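PDB 4AK1: BT_4661 from Bacteroides thetaiotaomicron, which probably binds heparin and heparan sulphate at the cell surface, as a SusE-like glycan-binding protein of the heparin utilisation locus. Local coordinates for residues E329-I334 / G360-Y365; A335-A340 / E412-T417; I350-N355 / G384-K389; Y365-L370 / Y399-M404. All blocks are in the same frame, centred on the assembly; numbering follows the deposited sequence. Where two conformers were deposited one is given.

Contact 1: residues E329-I334 / G360-Y365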
# COMPACT_ATOMS: atom_id res chain seq x y z
N GLU A 329 -10.84 -60.88 -24.80
CA GLU A 329 -12.18 -60.41 -25.13
C GLU A 329 -12.17 -58.90 -25.36
O GLU A 329 -11.46 -58.17 -24.68
CB GLU A 329 -13.10 -60.71 -23.94
CG GLU A 329 -14.57 -60.92 -24.26
CD GLU A 329 -15.33 -61.39 -23.04
OE1 GLU A 329 -15.23 -60.74 -21.98
OE2 GLU A 329 -16.00 -62.44 -23.12
N PHE A 330 -12.96 -58.46 -26.33
CA PHE A 330 -13.13 -57.05 -26.63
C PHE A 330 -13.52 -56.25 -25.39
O PHE A 330 -14.42 -56.63 -24.64
CB PHE A 330 -14.18 -56.90 -27.74
CG PHE A 330 -14.47 -55.48 -28.12
CD1 PHE A 330 -13.61 -54.78 -28.96
CD2 PHE A 330 -15.62 -54.84 -27.66
CE1 PHE A 330 -13.88 -53.46 -29.30
CE2 PHE A 330 -15.90 -53.53 -28.01
CZ PHE A 330 -15.03 -52.84 -28.84
N ILE A 331 -12.78 -55.16 -25.15
CA ILE A 331 -13.08 -54.18 -24.11
C ILE A 331 -13.81 -53.02 -24.78
O ILE A 331 -13.28 -52.38 -25.68
CB ILE A 331 -11.80 -53.66 -23.39
CG1 ILE A 331 -11.16 -54.76 -22.52
CG2 ILE A 331 -12.07 -52.40 -22.57
CD1 ILE A 331 -11.88 -55.06 -21.21
N GLU A 332 -15.04 -52.76 -24.33
CA GLU A 332 -15.82 -51.67 -24.92
C GLU A 332 -15.19 -50.33 -24.49
O GLU A 332 -14.95 -50.12 -23.31
CB GLU A 332 -17.28 -51.78 -24.48
CG GLU A 332 -18.25 -50.87 -25.21
CD GLU A 332 -18.66 -51.40 -26.57
OE1 GLU A 332 -19.27 -52.49 -26.66
OE2 GLU A 332 -18.38 -50.71 -27.56
N PRO A 333 -14.88 -49.44 -25.47
CA PRO A 333 -14.39 -48.10 -25.14
C PRO A 333 -15.46 -47.28 -24.42
O PRO A 333 -16.65 -47.54 -24.60
CB PRO A 333 -14.13 -47.47 -26.52
CG PRO A 333 -13.96 -48.62 -27.45
CD PRO A 333 -14.86 -49.70 -26.92
N ILE A 334 -15.02 -46.29 -23.64
CA ILE A 334 -15.92 -45.39 -22.93
C ILE A 334 -16.69 -44.51 -23.91
O ILE A 334 -16.10 -43.92 -24.82
CB ILE A 334 -15.15 -44.51 -21.93
CG1 ILE A 334 -14.43 -45.41 -20.92
CG2 ILE A 334 -16.08 -43.51 -21.25
CD1 ILE A 334 -13.27 -44.78 -20.17
N GLY A 360 -18.72 -48.86 -21.81
CA GLY A 360 -17.32 -48.98 -21.39
C GLY A 360 -17.07 -50.10 -20.40
O GLY A 360 -17.69 -50.14 -19.34
N ASP A 361 -16.15 -51.01 -20.73
CA ASP A 361 -15.81 -52.15 -19.85
C ASP A 361 -14.61 -51.87 -18.94
O ASP A 361 -13.70 -51.12 -19.32
CB ASP A 361 -15.53 -53.41 -20.69
CG ASP A 361 -16.76 -53.88 -21.46
OD1 ASP A 361 -17.88 -53.76 -20.91
OD2 ASP A 361 -16.62 -54.37 -22.59
N GLU A 362 -14.63 -52.48 -17.75
CA GLU A 362 -13.50 -52.48 -16.81
C GLU A 362 -12.94 -51.07 -16.55
O GLU A 362 -11.75 -50.79 -16.73
CB GLU A 362 -12.42 -53.49 -17.26
CG GLU A 362 -12.96 -54.93 -17.28
CD GLU A 362 -11.95 -56.01 -17.65
OE1 GLU A 362 -10.74 -55.85 -17.37
OE2 GLU A 362 -12.36 -57.05 -18.22
N VAL A 363 -13.83 -50.18 -16.13
CA VAL A 363 -13.52 -48.76 -16.03
C VAL A 363 -13.13 -48.37 -14.61
O VAL A 363 -13.73 -48.87 -13.65
CB VAL A 363 -14.73 -47.89 -16.48
CG1 VAL A 363 -14.41 -46.41 -16.34
CG2 VAL A 363 -15.13 -48.22 -17.92
N LYS A 364 -12.15 -47.48 -14.48
CA LYS A 364 -11.87 -46.83 -13.19
C LYS A 364 -12.14 -45.32 -13.25
O LYS A 364 -11.98 -44.71 -14.32
CB LYS A 364 -10.43 -47.10 -12.74
CG LYS A 364 -10.21 -48.52 -12.20
CD LYS A 364 -8.79 -48.69 -11.66
CE LYS A 364 -8.53 -50.11 -11.18
NZ LYS A 364 -7.23 -50.62 -11.73
N TYR A 365 -12.53 -44.75 -12.12
CA TYR A 365 -12.91 -43.32 -12.06
C TYR A 365 -12.09 -42.55 -11.03
O TYR A 365 -11.77 -43.08 -9.96
CB TYR A 365 -14.41 -43.16 -11.75
CG TYR A 365 -15.33 -43.98 -12.66
CD1 TYR A 365 -15.65 -45.31 -12.36
CD2 TYR A 365 -15.86 -43.43 -13.81
CE1 TYR A 365 -16.48 -46.05 -13.18
CE2 TYR A 365 -16.68 -44.16 -14.66
CZ TYR A 365 -16.99 -45.47 -14.33
OH TYR A 365 -17.81 -46.19 -15.18
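Asp-361 and Glu-332 are joined by two hydrogen bonds running in opposite directions. The amide N of Asp-361 donates to Glu-332 O at 3.0 Å, and the amide N of Glu-332 donates in turn to Asp-361 OD2 at 2.8 Å. This second bond is fairly straight (162° at the hydrogen) but meets the carboxylate from above its plane. With CG anti to the carbonyl carbon (chi1 -64°), the Asp-361 carboxylate lies beside its own backbone N, and both can reach the backbone of the same residue, Glu-332. Packing is tightest at the neighbouring glycine, where Gly-360 CA makes a CA-H...O contact of 3.3 Å with Glu-332 O; a CB there would press on Ile-334 CA and on the preceding carbonyl. The solvent side is looser: Ile-331 lays its CD1 against the carboxylate of exposed Glu-362, 3.6 Å from OE2. Against the sheet, Ile-334 CG1 makes a loose apolar touch with Val-363 CG2 at 4.2 Å, both residues packing on Ala-405 of strand 397-407. With alanine at Asp-361, the Glu-332 amide would probably lose its acceptor, leaving one backbone bond to tie the two loops. One backbone bond and one bond to a side-chain carboxylate thus hold this surface joint, and the N-H of Glu-332 probably helps to offset the charge on Asp-361.

Contact 2: residues A335-A340 / E412-T417. With NA (sodium ion), chain B.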
# COMPACT_ATOMS: atom_id res chain seq x y z
N ALA A 335 -18.01 -44.43 -23.73
CA ALA A 335 -18.87 -43.60 -24.58
C ALA A 335 -20.08 -43.16 -23.77
O ALA A 335 -20.43 -43.80 -22.77
CB ALA A 335 -19.28 -44.38 -25.83
N ASN A 336 -20.71 -42.05 -24.18
CA ASN A 336 -21.88 -41.51 -23.49
C ASN A 336 -21.62 -41.29 -22.00
O ASN A 336 -22.52 -41.49 -21.17
CB ASN A 336 -23.12 -42.42 -23.70
CG ASN A 336 -23.35 -42.78 -25.16
OD1 ASN A 336 -23.68 -43.94 -25.49
ND2 ASN A 336 -23.18 -41.80 -26.04
N PHE A 337 -20.40 -40.90 -21.66
CA PHE A 337 -20.04 -40.68 -20.26
C PHE A 337 -20.35 -39.23 -19.89
O PHE A 337 -19.78 -38.31 -20.46
CB PHE A 337 -18.56 -41.02 -19.99
CG PHE A 337 -18.11 -40.73 -18.57
CD1 PHE A 337 -18.91 -41.10 -17.47
CD2 PHE A 337 -16.88 -40.13 -18.32
CE1 PHE A 337 -18.50 -40.84 -16.17
CE2 PHE A 337 -16.46 -39.87 -17.02
CZ PHE A 337 -17.27 -40.22 -15.94
N GLY A 338 -21.29 -39.05 -18.97
CA GLY A 338 -21.69 -37.71 -18.53
C GLY A 338 -22.62 -37.68 -17.33
O GLY A 338 -23.16 -38.72 -16.91
N TYR A 339 -22.78 -36.49 -16.75
CA TYR A 339 -23.67 -36.27 -15.61
C TYR A 339 -24.51 -35.05 -15.93
O TYR A 339 -24.04 -34.13 -16.59
CB TYR A 339 -22.90 -35.98 -14.31
CG TYR A 339 -21.88 -37.03 -13.90
CD1 TYR A 339 -20.60 -37.02 -14.45
CD2 TYR A 339 -22.20 -38.04 -12.98
CE1 TYR A 339 -19.66 -37.98 -14.10
CE2 TYR A 339 -21.27 -39.01 -12.62
CZ TYR A 339 -19.99 -38.97 -13.18
OH TYR A 339 -19.03 -39.90 -12.85
N ALA A 340 -25.74 -35.03 -15.43
CA ALA A 340 -26.57 -33.83 -15.52
C ALA A 340 -26.07 -32.78 -14.53
O ALA A 340 -25.52 -33.12 -13.47
CB ALA A 340 -28.03 -34.19 -15.22
N GLU A 412 -11.61 -40.60 -20.69
CA GLU A 412 -12.61 -39.61 -21.05
C GLU A 412 -13.02 -38.86 -19.77
O GLU A 412 -13.27 -39.48 -18.74
CB GLU A 412 -13.81 -40.28 -21.72
CG GLU A 412 -14.94 -39.33 -22.13
CD GLU A 412 -14.86 -38.84 -23.57
OE1 GLU A 412 -13.87 -39.13 -24.28
OE2 GLU A 412 -15.82 -38.17 -24.01
N THR A 413 -13.02 -37.53 -19.84
CA THR A 413 -13.41 -36.71 -18.70
C THR A 413 -14.78 -36.07 -18.97
O THR A 413 -15.05 -35.62 -20.09
CB THR A 413 -12.32 -35.67 -18.36
OG1 THR A 413 -11.09 -36.36 -18.11
CG2 THR A 413 -12.67 -34.84 -17.13
N ALA A 414 -15.62 -36.06 -17.94
CA ALA A 414 -16.95 -35.46 -17.99
C ALA A 414 -17.00 -34.32 -16.98
O ALA A 414 -16.34 -34.39 -15.92
CB ALA A 414 -18.02 -36.49 -17.65
N THR A 415 -17.80 -33.31 -17.27
CA THR A 415 -17.92 -32.14 -16.37
C THR A 415 -19.39 -31.90 -16.07
O THR A 415 -20.23 -32.03 -16.95
CB THR A 415 -17.30 -30.88 -17.04
OG1 THR A 415 -15.97 -31.18 -17.46
CG2 THR A 415 -17.27 -29.68 -16.09
N PHE A 416 -19.70 -31.54 -14.83
CA PHE A 416 -21.02 -30.99 -14.51
C PHE A 416 -20.91 -29.84 -13.55
O PHE A 416 -19.86 -29.64 -12.90
CB PHE A 416 -22.01 -32.06 -13.97
CG PHE A 416 -21.63 -32.63 -12.62
CD1 PHE A 416 -20.77 -33.73 -12.53
CD2 PHE A 416 -22.16 -32.11 -11.44
CE1 PHE A 416 -20.43 -34.28 -11.30
CE2 PHE A 416 -21.82 -32.65 -10.19
CZ PHE A 416 -20.95 -33.74 -10.12
N THR A 417 -21.99 -29.07 -13.47
CA THR A 417 -22.10 -27.97 -12.52
C THR A 417 -23.00 -28.37 -11.34
O THR A 417 -24.11 -28.86 -11.54
CB THR A 417 -22.63 -26.72 -13.24
OG1 THR A 417 -21.68 -26.34 -14.25
CG2 THR A 417 -22.84 -25.54 -12.28
NA NA B . -23.50 -33.45 -18.62
O HOH W 1 -18.19 -40.23 -23.48
O HOH W 2 -21.33 -34.35 -18.20
O HOH W 3 -23.16 -31.34 -17.51
O HOH W 4 -22.33 -32.26 -20.67
O HOH W 5 -25.07 -32.83 -19.31
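The loop leading into edge strand 342-345 of a beta sandwich, probably immunoglobulin-like, lays Phe-337 and Tyr-339 alongside Ala-414 and Phe-416 of strand 410-421, with which strand 342-345 then pairs in parallel. The touching parts, 337-340 and 412-416, point the same way within 2°, yet no direct hydrogen bond joins them. Water does so instead: one molecule accepts from Tyr-339 N at 3.0 Å and donates to Thr-415 O at 2.9 Å, and another links Phe-337 N to Glu-412 OE2. The methyl of Ala-414 is wedged between two rings. Its CB stands over one face of Phe-337, 4.0 Å from the ring centroid in a CH-pi contact, and lies at the edge of the Tyr-339 ring. Glu-412 O approaches the Phe-337 ring edge, 3.6 Å from CE2. Phe-416 takes the crowded position between its backbone N and carbonyl carbon (chi1 66°), which brings CD1 to 3.6 Å from Tyr-339 CB and puts CE1 over a face of the tyrosine ring; the ring planes are inclined at 49°. The Tyr-339 hydroxyl is bonded to Gly-384 O. On the outer side, Tyr-339 O binds a sodium ion at 2.2 Å. Thr-415 OG1 turns to Asp-341 of the second subunit. Tyr-339 thus serves two environments: its ring packs among apolar groups, while its backbone O holds the sodium ion and its N the bridging water, also a ligand of the ion, so that ion and water supply polar links missing between the backbones.

Contact 3: residues I350-N355 / G384-K389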
# COMPACT_ATOMS: atom_id res chain seq x y z
N ILE A 350 -27.80 -36.12 -1.82
CA ILE A 350 -27.92 -36.03 -3.27
C ILE A 350 -27.23 -37.24 -3.91
O ILE A 350 -26.08 -37.55 -3.56
CB ILE A 350 -27.31 -34.73 -3.85
CG1 ILE A 350 -27.73 -33.48 -3.06
CG2 ILE A 350 -27.73 -34.57 -5.31
CD1 ILE A 350 -26.92 -32.23 -3.37
N ASP A 351 -27.93 -37.93 -4.80
CA ASP A 351 -27.31 -38.96 -5.63
C ASP A 351 -27.06 -38.35 -7.00
O ASP A 351 -28.00 -37.88 -7.65
CB ASP A 351 -28.24 -40.16 -5.79
CG ASP A 351 -28.38 -40.98 -4.54
OD1 ASP A 351 -27.43 -41.03 -3.72
OD2 ASP A 351 -29.46 -41.58 -4.37
N ILE A 352 -25.80 -38.35 -7.43
CA ILE A 352 -25.44 -37.82 -8.74
C ILE A 352 -25.02 -38.99 -9.62
O ILE A 352 -23.89 -39.47 -9.54
CB ILE A 352 -24.34 -36.74 -8.63
CG1 ILE A 352 -24.82 -35.59 -7.72
CG2 ILE A 352 -23.95 -36.22 -10.01
CD1 ILE A 352 -23.74 -34.60 -7.30
N ASN A 353 -25.96 -39.49 -10.42
CA ASN A 353 -25.70 -40.69 -11.21
C ASN A 353 -25.28 -40.34 -12.62
O ASN A 353 -25.79 -39.38 -13.21
CB ASN A 353 -26.92 -41.60 -11.23
CG ASN A 353 -27.29 -42.11 -9.84
OD1 ASN A 353 -26.42 -42.54 -9.08
ND2 ASN A 353 -28.58 -42.03 -9.50
N LYS A 354 -24.33 -41.11 -13.15
CA LYS A 354 -23.95 -40.92 -14.54
C LYS A 354 -25.11 -41.34 -15.45
O LYS A 354 -25.94 -42.16 -15.06
CB LYS A 354 -22.68 -41.70 -14.89
CG LYS A 354 -22.88 -43.20 -14.96
CD LYS A 354 -21.57 -43.91 -15.25
CE LYS A 354 -21.80 -45.41 -15.16
NZ LYS A 354 -20.53 -46.13 -15.44
N ASN A 355 -25.14 -40.77 -16.64
CA ASN A 355 -26.19 -41.08 -17.61
C ASN A 355 -26.26 -42.58 -17.90
O ASN A 355 -25.23 -43.24 -18.06
CB ASN A 355 -25.98 -40.28 -18.89
CG ASN A 355 -27.13 -40.46 -19.88
OD1 ASN A 355 -27.15 -41.40 -20.67
ND2 ASN A 355 -28.09 -39.56 -19.83
N GLY A 384 -18.78 -45.17 -10.77
CA GLY A 384 -18.64 -43.79 -11.24
C GLY A 384 -19.79 -42.88 -10.83
O GLY A 384 -19.84 -41.74 -11.26
N ASN A 385 -20.72 -43.39 -10.03
CA ASN A 385 -21.79 -42.55 -9.48
C ASN A 385 -21.31 -41.83 -8.22
O ASN A 385 -20.43 -42.34 -7.53
CB ASN A 385 -23.04 -43.40 -9.19
CG ASN A 385 -23.56 -44.09 -10.42
OD1 ASN A 385 -23.79 -43.45 -11.45
ND2 ASN A 385 -23.76 -45.41 -10.34
N ILE A 386 -21.88 -40.66 -7.93
CA ILE A 386 -21.39 -39.81 -6.85
C ILE A 386 -22.48 -39.72 -5.78
O ILE A 386 -23.65 -39.54 -6.11
CB ILE A 386 -21.02 -38.39 -7.36
CG1 ILE A 386 -19.86 -38.48 -8.36
CG2 ILE A 386 -20.70 -37.45 -6.21
CD1 ILE A 386 -19.72 -37.28 -9.28
N ALA A 387 -22.08 -39.87 -4.51
CA ALA A 387 -23.00 -39.65 -3.39
C ALA A 387 -22.60 -38.44 -2.57
O ALA A 387 -21.42 -38.22 -2.29
CB ALA A 387 -23.06 -40.89 -2.49
N ILE A 388 -23.60 -37.62 -2.23
CA ILE A 388 -23.47 -36.55 -1.25
C ILE A 388 -24.45 -36.90 -0.12
O ILE A 388 -25.60 -37.21 -0.38
CB ILE A 388 -23.80 -35.17 -1.88
CG1 ILE A 388 -22.73 -34.79 -2.92
CG2 ILE A 388 -23.89 -34.06 -0.81
CD1 ILE A 388 -23.05 -33.58 -3.78
N LYS A 389 -23.96 -36.89 1.12
CA LYS A 389 -24.74 -37.37 2.28
C LYS A 389 -25.62 -36.26 2.89
O LYS A 389 -25.28 -35.09 2.84
CB LYS A 389 -23.80 -37.89 3.39
CG LYS A 389 -22.77 -38.94 2.97
CD LYS A 389 -23.40 -40.29 2.65
CE LYS A 389 -22.56 -41.10 1.67
NZ LYS A 389 -23.40 -42.09 0.92
O HOH W 6 -26.18 -39.92 -1.42
O HOH W 7 -24.96 -42.02 -6.30
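Strands 350-352 and 386-388 run antiparallel, 4.9 Å apart at their closest and with directions 167° apart. Ile-350 with Ile-388 and Ile-352 with Ile-386 form hydrogen-bonded pairs, each joined by two N-H...O bonds of 2.8 Å between N and O of the paired residues; Asp-351 and Ala-387 make the non-hydrogen-bonded pair between them. All four isoleucines lie on one face. Ile-350 and Ile-388 sit side by side, pointing the same way, with their CB atoms 4.0 Å apart, whereas Ile-352 reaches obliquely along the pair to set its CD1 3.7 Å from Ile-388 CD1. These strands, with strand 379-380, form the smaller sheet of a beta sandwich, consistent with an immunoglobulin-like fold, and the isoleucine face looks into the core, where Ile-352 and Ile-386 meet Phe-416 of the opposing sheet. Asp-351 and Ala-387 occupy the outer face. Beyond the last bridge an asparagine side chain carries the ladder on: Asn-385 OD1 accepts a hydrogen bond from the backbone N of Lys-354 at 2.9 Å, with the donor in the carbonyl plane. The amide of Asn-353 stands nearly perpendicular to that of Asn-385 (83°), its OD1 3.5 Å from Asn-385 CB. A water donates to Asn-353 OD1 and to Ile-386 O. Lys-354 passes across Asn-385 at about a right angle, CG 3.6 Å from OD1, and its extended chain carries NZ to Tyr-365 OH and Asp-383 O.

Contact 4: residues Y365-L370 / Y399-M404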
# COMPACT_ATOMS: atom_id res chain seq x y z
N TYR A 365 -12.53 -44.75 -12.12
CA TYR A 365 -12.91 -43.32 -12.06
C TYR A 365 -12.09 -42.55 -11.03
O TYR A 365 -11.77 -43.08 -9.96
CB TYR A 365 -14.41 -43.16 -11.75
CG TYR A 365 -15.33 -43.98 -12.66
CD1 TYR A 365 -15.65 -45.31 -12.36
CD2 TYR A 365 -15.86 -43.43 -13.81
CE1 TYR A 365 -16.48 -46.05 -13.18
CE2 TYR A 365 -16.68 -44.16 -14.66
CZ TYR A 365 -16.99 -45.47 -14.33
OH TYR A 365 -17.81 -46.19 -15.18
N GLU A 366 -11.78 -41.29 -11.33
CA GLU A 366 -11.23 -40.38 -10.32
C GLU A 366 -11.68 -38.94 -10.58
O GLU A 366 -11.95 -38.59 -11.73
CB GLU A 366 -9.69 -40.47 -10.29
CG GLU A 366 -9.00 -39.94 -11.54
CD GLU A 366 -7.51 -40.28 -11.57
OE1 GLU A 366 -7.18 -41.45 -11.82
OE2 GLU A 366 -6.67 -39.37 -11.38
N PHE A 367 -11.76 -38.12 -9.52
CA PHE A 367 -11.97 -36.68 -9.67
C PHE A 367 -10.75 -36.00 -10.28
O PHE A 367 -9.61 -36.39 -9.99
CB PHE A 367 -12.30 -36.01 -8.33
CG PHE A 367 -13.65 -36.37 -7.78
CD1 PHE A 367 -14.82 -36.07 -8.49
CD2 PHE A 367 -13.76 -37.03 -6.55
CE1 PHE A 367 -16.07 -36.43 -7.98
CE2 PHE A 367 -15.00 -37.38 -6.04
CZ PHE A 367 -16.15 -37.08 -6.76
N VAL A 368 -10.99 -34.97 -11.09
CA VAL A 368 -9.92 -34.14 -11.65
C VAL A 368 -10.08 -32.75 -11.05
O VAL A 368 -11.12 -32.11 -11.24
CB VAL A 368 -10.02 -34.00 -13.19
CG1 VAL A 368 -8.87 -33.15 -13.74
CG2 VAL A 368 -10.01 -35.36 -13.88
N ASN A 369 -9.06 -32.30 -10.30
CA ASN A 369 -9.07 -30.95 -9.73
C ASN A 369 -10.37 -30.60 -8.98
O ASN A 369 -10.96 -29.54 -9.21
CB ASN A 369 -8.76 -29.92 -10.81
CG ASN A 369 -7.36 -30.08 -11.39
OD1 ASN A 369 -6.41 -30.36 -10.64
ND2 ASN A 369 -7.22 -29.92 -12.70
N LEU A 370 -10.80 -31.50 -8.10
CA LEU A 370 -12.00 -31.25 -7.29
C LEU A 370 -11.82 -29.95 -6.47
O LEU A 370 -10.78 -29.76 -5.82
CB LEU A 370 -12.31 -32.44 -6.39
CG LEU A 370 -13.66 -32.46 -5.65
CD1 LEU A 370 -14.81 -32.66 -6.63
CD2 LEU A 370 -13.66 -33.54 -4.58
N TYR A 399 -20.31 -24.84 -8.27
CA TYR A 399 -19.07 -25.59 -8.37
C TYR A 399 -19.00 -26.31 -9.69
O TYR A 399 -20.01 -26.84 -10.16
CB TYR A 399 -18.97 -26.62 -7.24
CG TYR A 399 -19.08 -26.01 -5.86
CD1 TYR A 399 -17.95 -25.50 -5.21
CD2 TYR A 399 -20.31 -25.94 -5.20
CE1 TYR A 399 -18.04 -24.94 -3.94
CE2 TYR A 399 -20.42 -25.37 -3.94
CZ TYR A 399 -19.28 -24.88 -3.32
OH TYR A 399 -19.41 -24.31 -2.07
N THR A 400 -17.81 -26.36 -10.27
CA THR A 400 -17.56 -27.20 -11.44
C THR A 400 -16.88 -28.50 -11.00
O THR A 400 -15.87 -28.47 -10.31
CB THR A 400 -16.65 -26.44 -12.43
OG1 THR A 400 -17.25 -25.17 -12.71
CG2 THR A 400 -16.49 -27.22 -13.74
N VAL A 401 -17.46 -29.64 -11.37
CA VAL A 401 -16.92 -30.94 -10.97
C VAL A 401 -16.48 -31.73 -12.20
O VAL A 401 -17.23 -31.81 -13.17
CB VAL A 401 -17.96 -31.77 -10.17
CG1 VAL A 401 -17.38 -33.09 -9.68
CG2 VAL A 401 -18.51 -30.96 -9.00
N GLN A 402 -15.30 -32.33 -12.16
CA GLN A 402 -14.83 -33.17 -13.27
C GLN A 402 -14.48 -34.55 -12.82
O GLN A 402 -13.84 -34.72 -11.77
CB GLN A 402 -13.58 -32.60 -13.91
CG GLN A 402 -13.78 -31.33 -14.69
CD GLN A 402 -12.48 -30.96 -15.35
OE1 GLN A 402 -11.57 -30.47 -14.68
NE2 GLN A 402 -12.36 -31.24 -16.63
N VAL A 403 -14.86 -35.54 -13.63
CA VAL A 403 -14.58 -36.94 -13.34
C VAL A 403 -13.89 -37.55 -14.55
O VAL A 403 -14.37 -37.40 -15.69
CB VAL A 403 -15.86 -37.74 -13.02
CG1 VAL A 403 -15.53 -39.22 -12.77
CG2 VAL A 403 -16.58 -37.17 -11.80
N MET A 404 -12.78 -38.23 -14.31
CA MET A 404 -12.12 -38.96 -15.37
C MET A 404 -12.41 -40.45 -15.28
O MET A 404 -12.22 -41.05 -14.22
CB MET A 404 -10.61 -38.74 -15.36
CG MET A 404 -9.90 -39.43 -16.53
SD MET A 404 -8.18 -38.92 -16.68
CE MET A 404 -7.55 -39.34 -15.07
O HOH W 8 -13.59 -32.05 -10.02
O HOH W 9 -9.28 -29.20 -14.46
O HOH W 10 -13.47 -28.12 -11.07
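Phe-367 turns a ring edge to segment 399-404 of strand 397-407, and the partners change from a carbonyl to methyls along its side chain. CB lies 4.0 Å from Gln-402 O. CG is anti to the carbonyl carbon (chi1 -70°), a turn that swings the ring along the partner strand. CD1 then comes 3.7 Å from Gln-402 O, which sits at the ring edge in plane, and 3.9 Å from Val-403 CG2. CE1 falls between two methyls, Val-403 CG2 and Val-401 CG1, the latter at 4.0 Å. Leu-370 CD1 stands above one ring face and also touches Val-401 CG1, while beyond the strand pair the ring meets Ile-386 and Leu-380 of the opposing sheet. Replacing Phe-367 with alanine is likely to open a gap between the two sheets and leave Leu-370 and the two valines without their shared neighbour. The backbones are antiparallel, with Glu-366 and Met-404 joined by two N-H...O hydrogen bonds and Val-368 N donating to Gln-402 O at 2.9 Å from above the carbonyl plane. At Val-368 O a water stands in for a direct bond, donating to this oxygen and accepting from Gln-402 N. On the outer face Met-404 CE rests 3.6 Å from Glu-366 CD, Val-368 CG2 touches Met-404 CB, and Gln-402 OE1 accepts from a water that Asn-369 ND2 also binds. The contact is therefore divided between an apolar face turned to the opposing sheet and an outer face where carboxylate, amide and thioether mix.

In the fold
All four contacts belong to one beta sandwich. Centre to centre, contacts 2 and 4 lie 10 Å apart and reach the same four-stranded sheet, where strands 410-421 and 397-407 are neighbours; contact 3 builds the opposing three-stranded sheet, its centre 12 Å from the centres of both. Contact 1 sits at the end of the module, its centre 16 to 20 Å from those of the others, and shares Tyr-365 with contact 4, which follows it in series. Along the chain, contacts 3 and 4 are nested within the loop closed by contact 2 and cross each other, while contact 1 crosses contacts 2 and 3. Segments distant in sequence thus interlock into a single module, and contacts 2 and 4 also reach the second subunit.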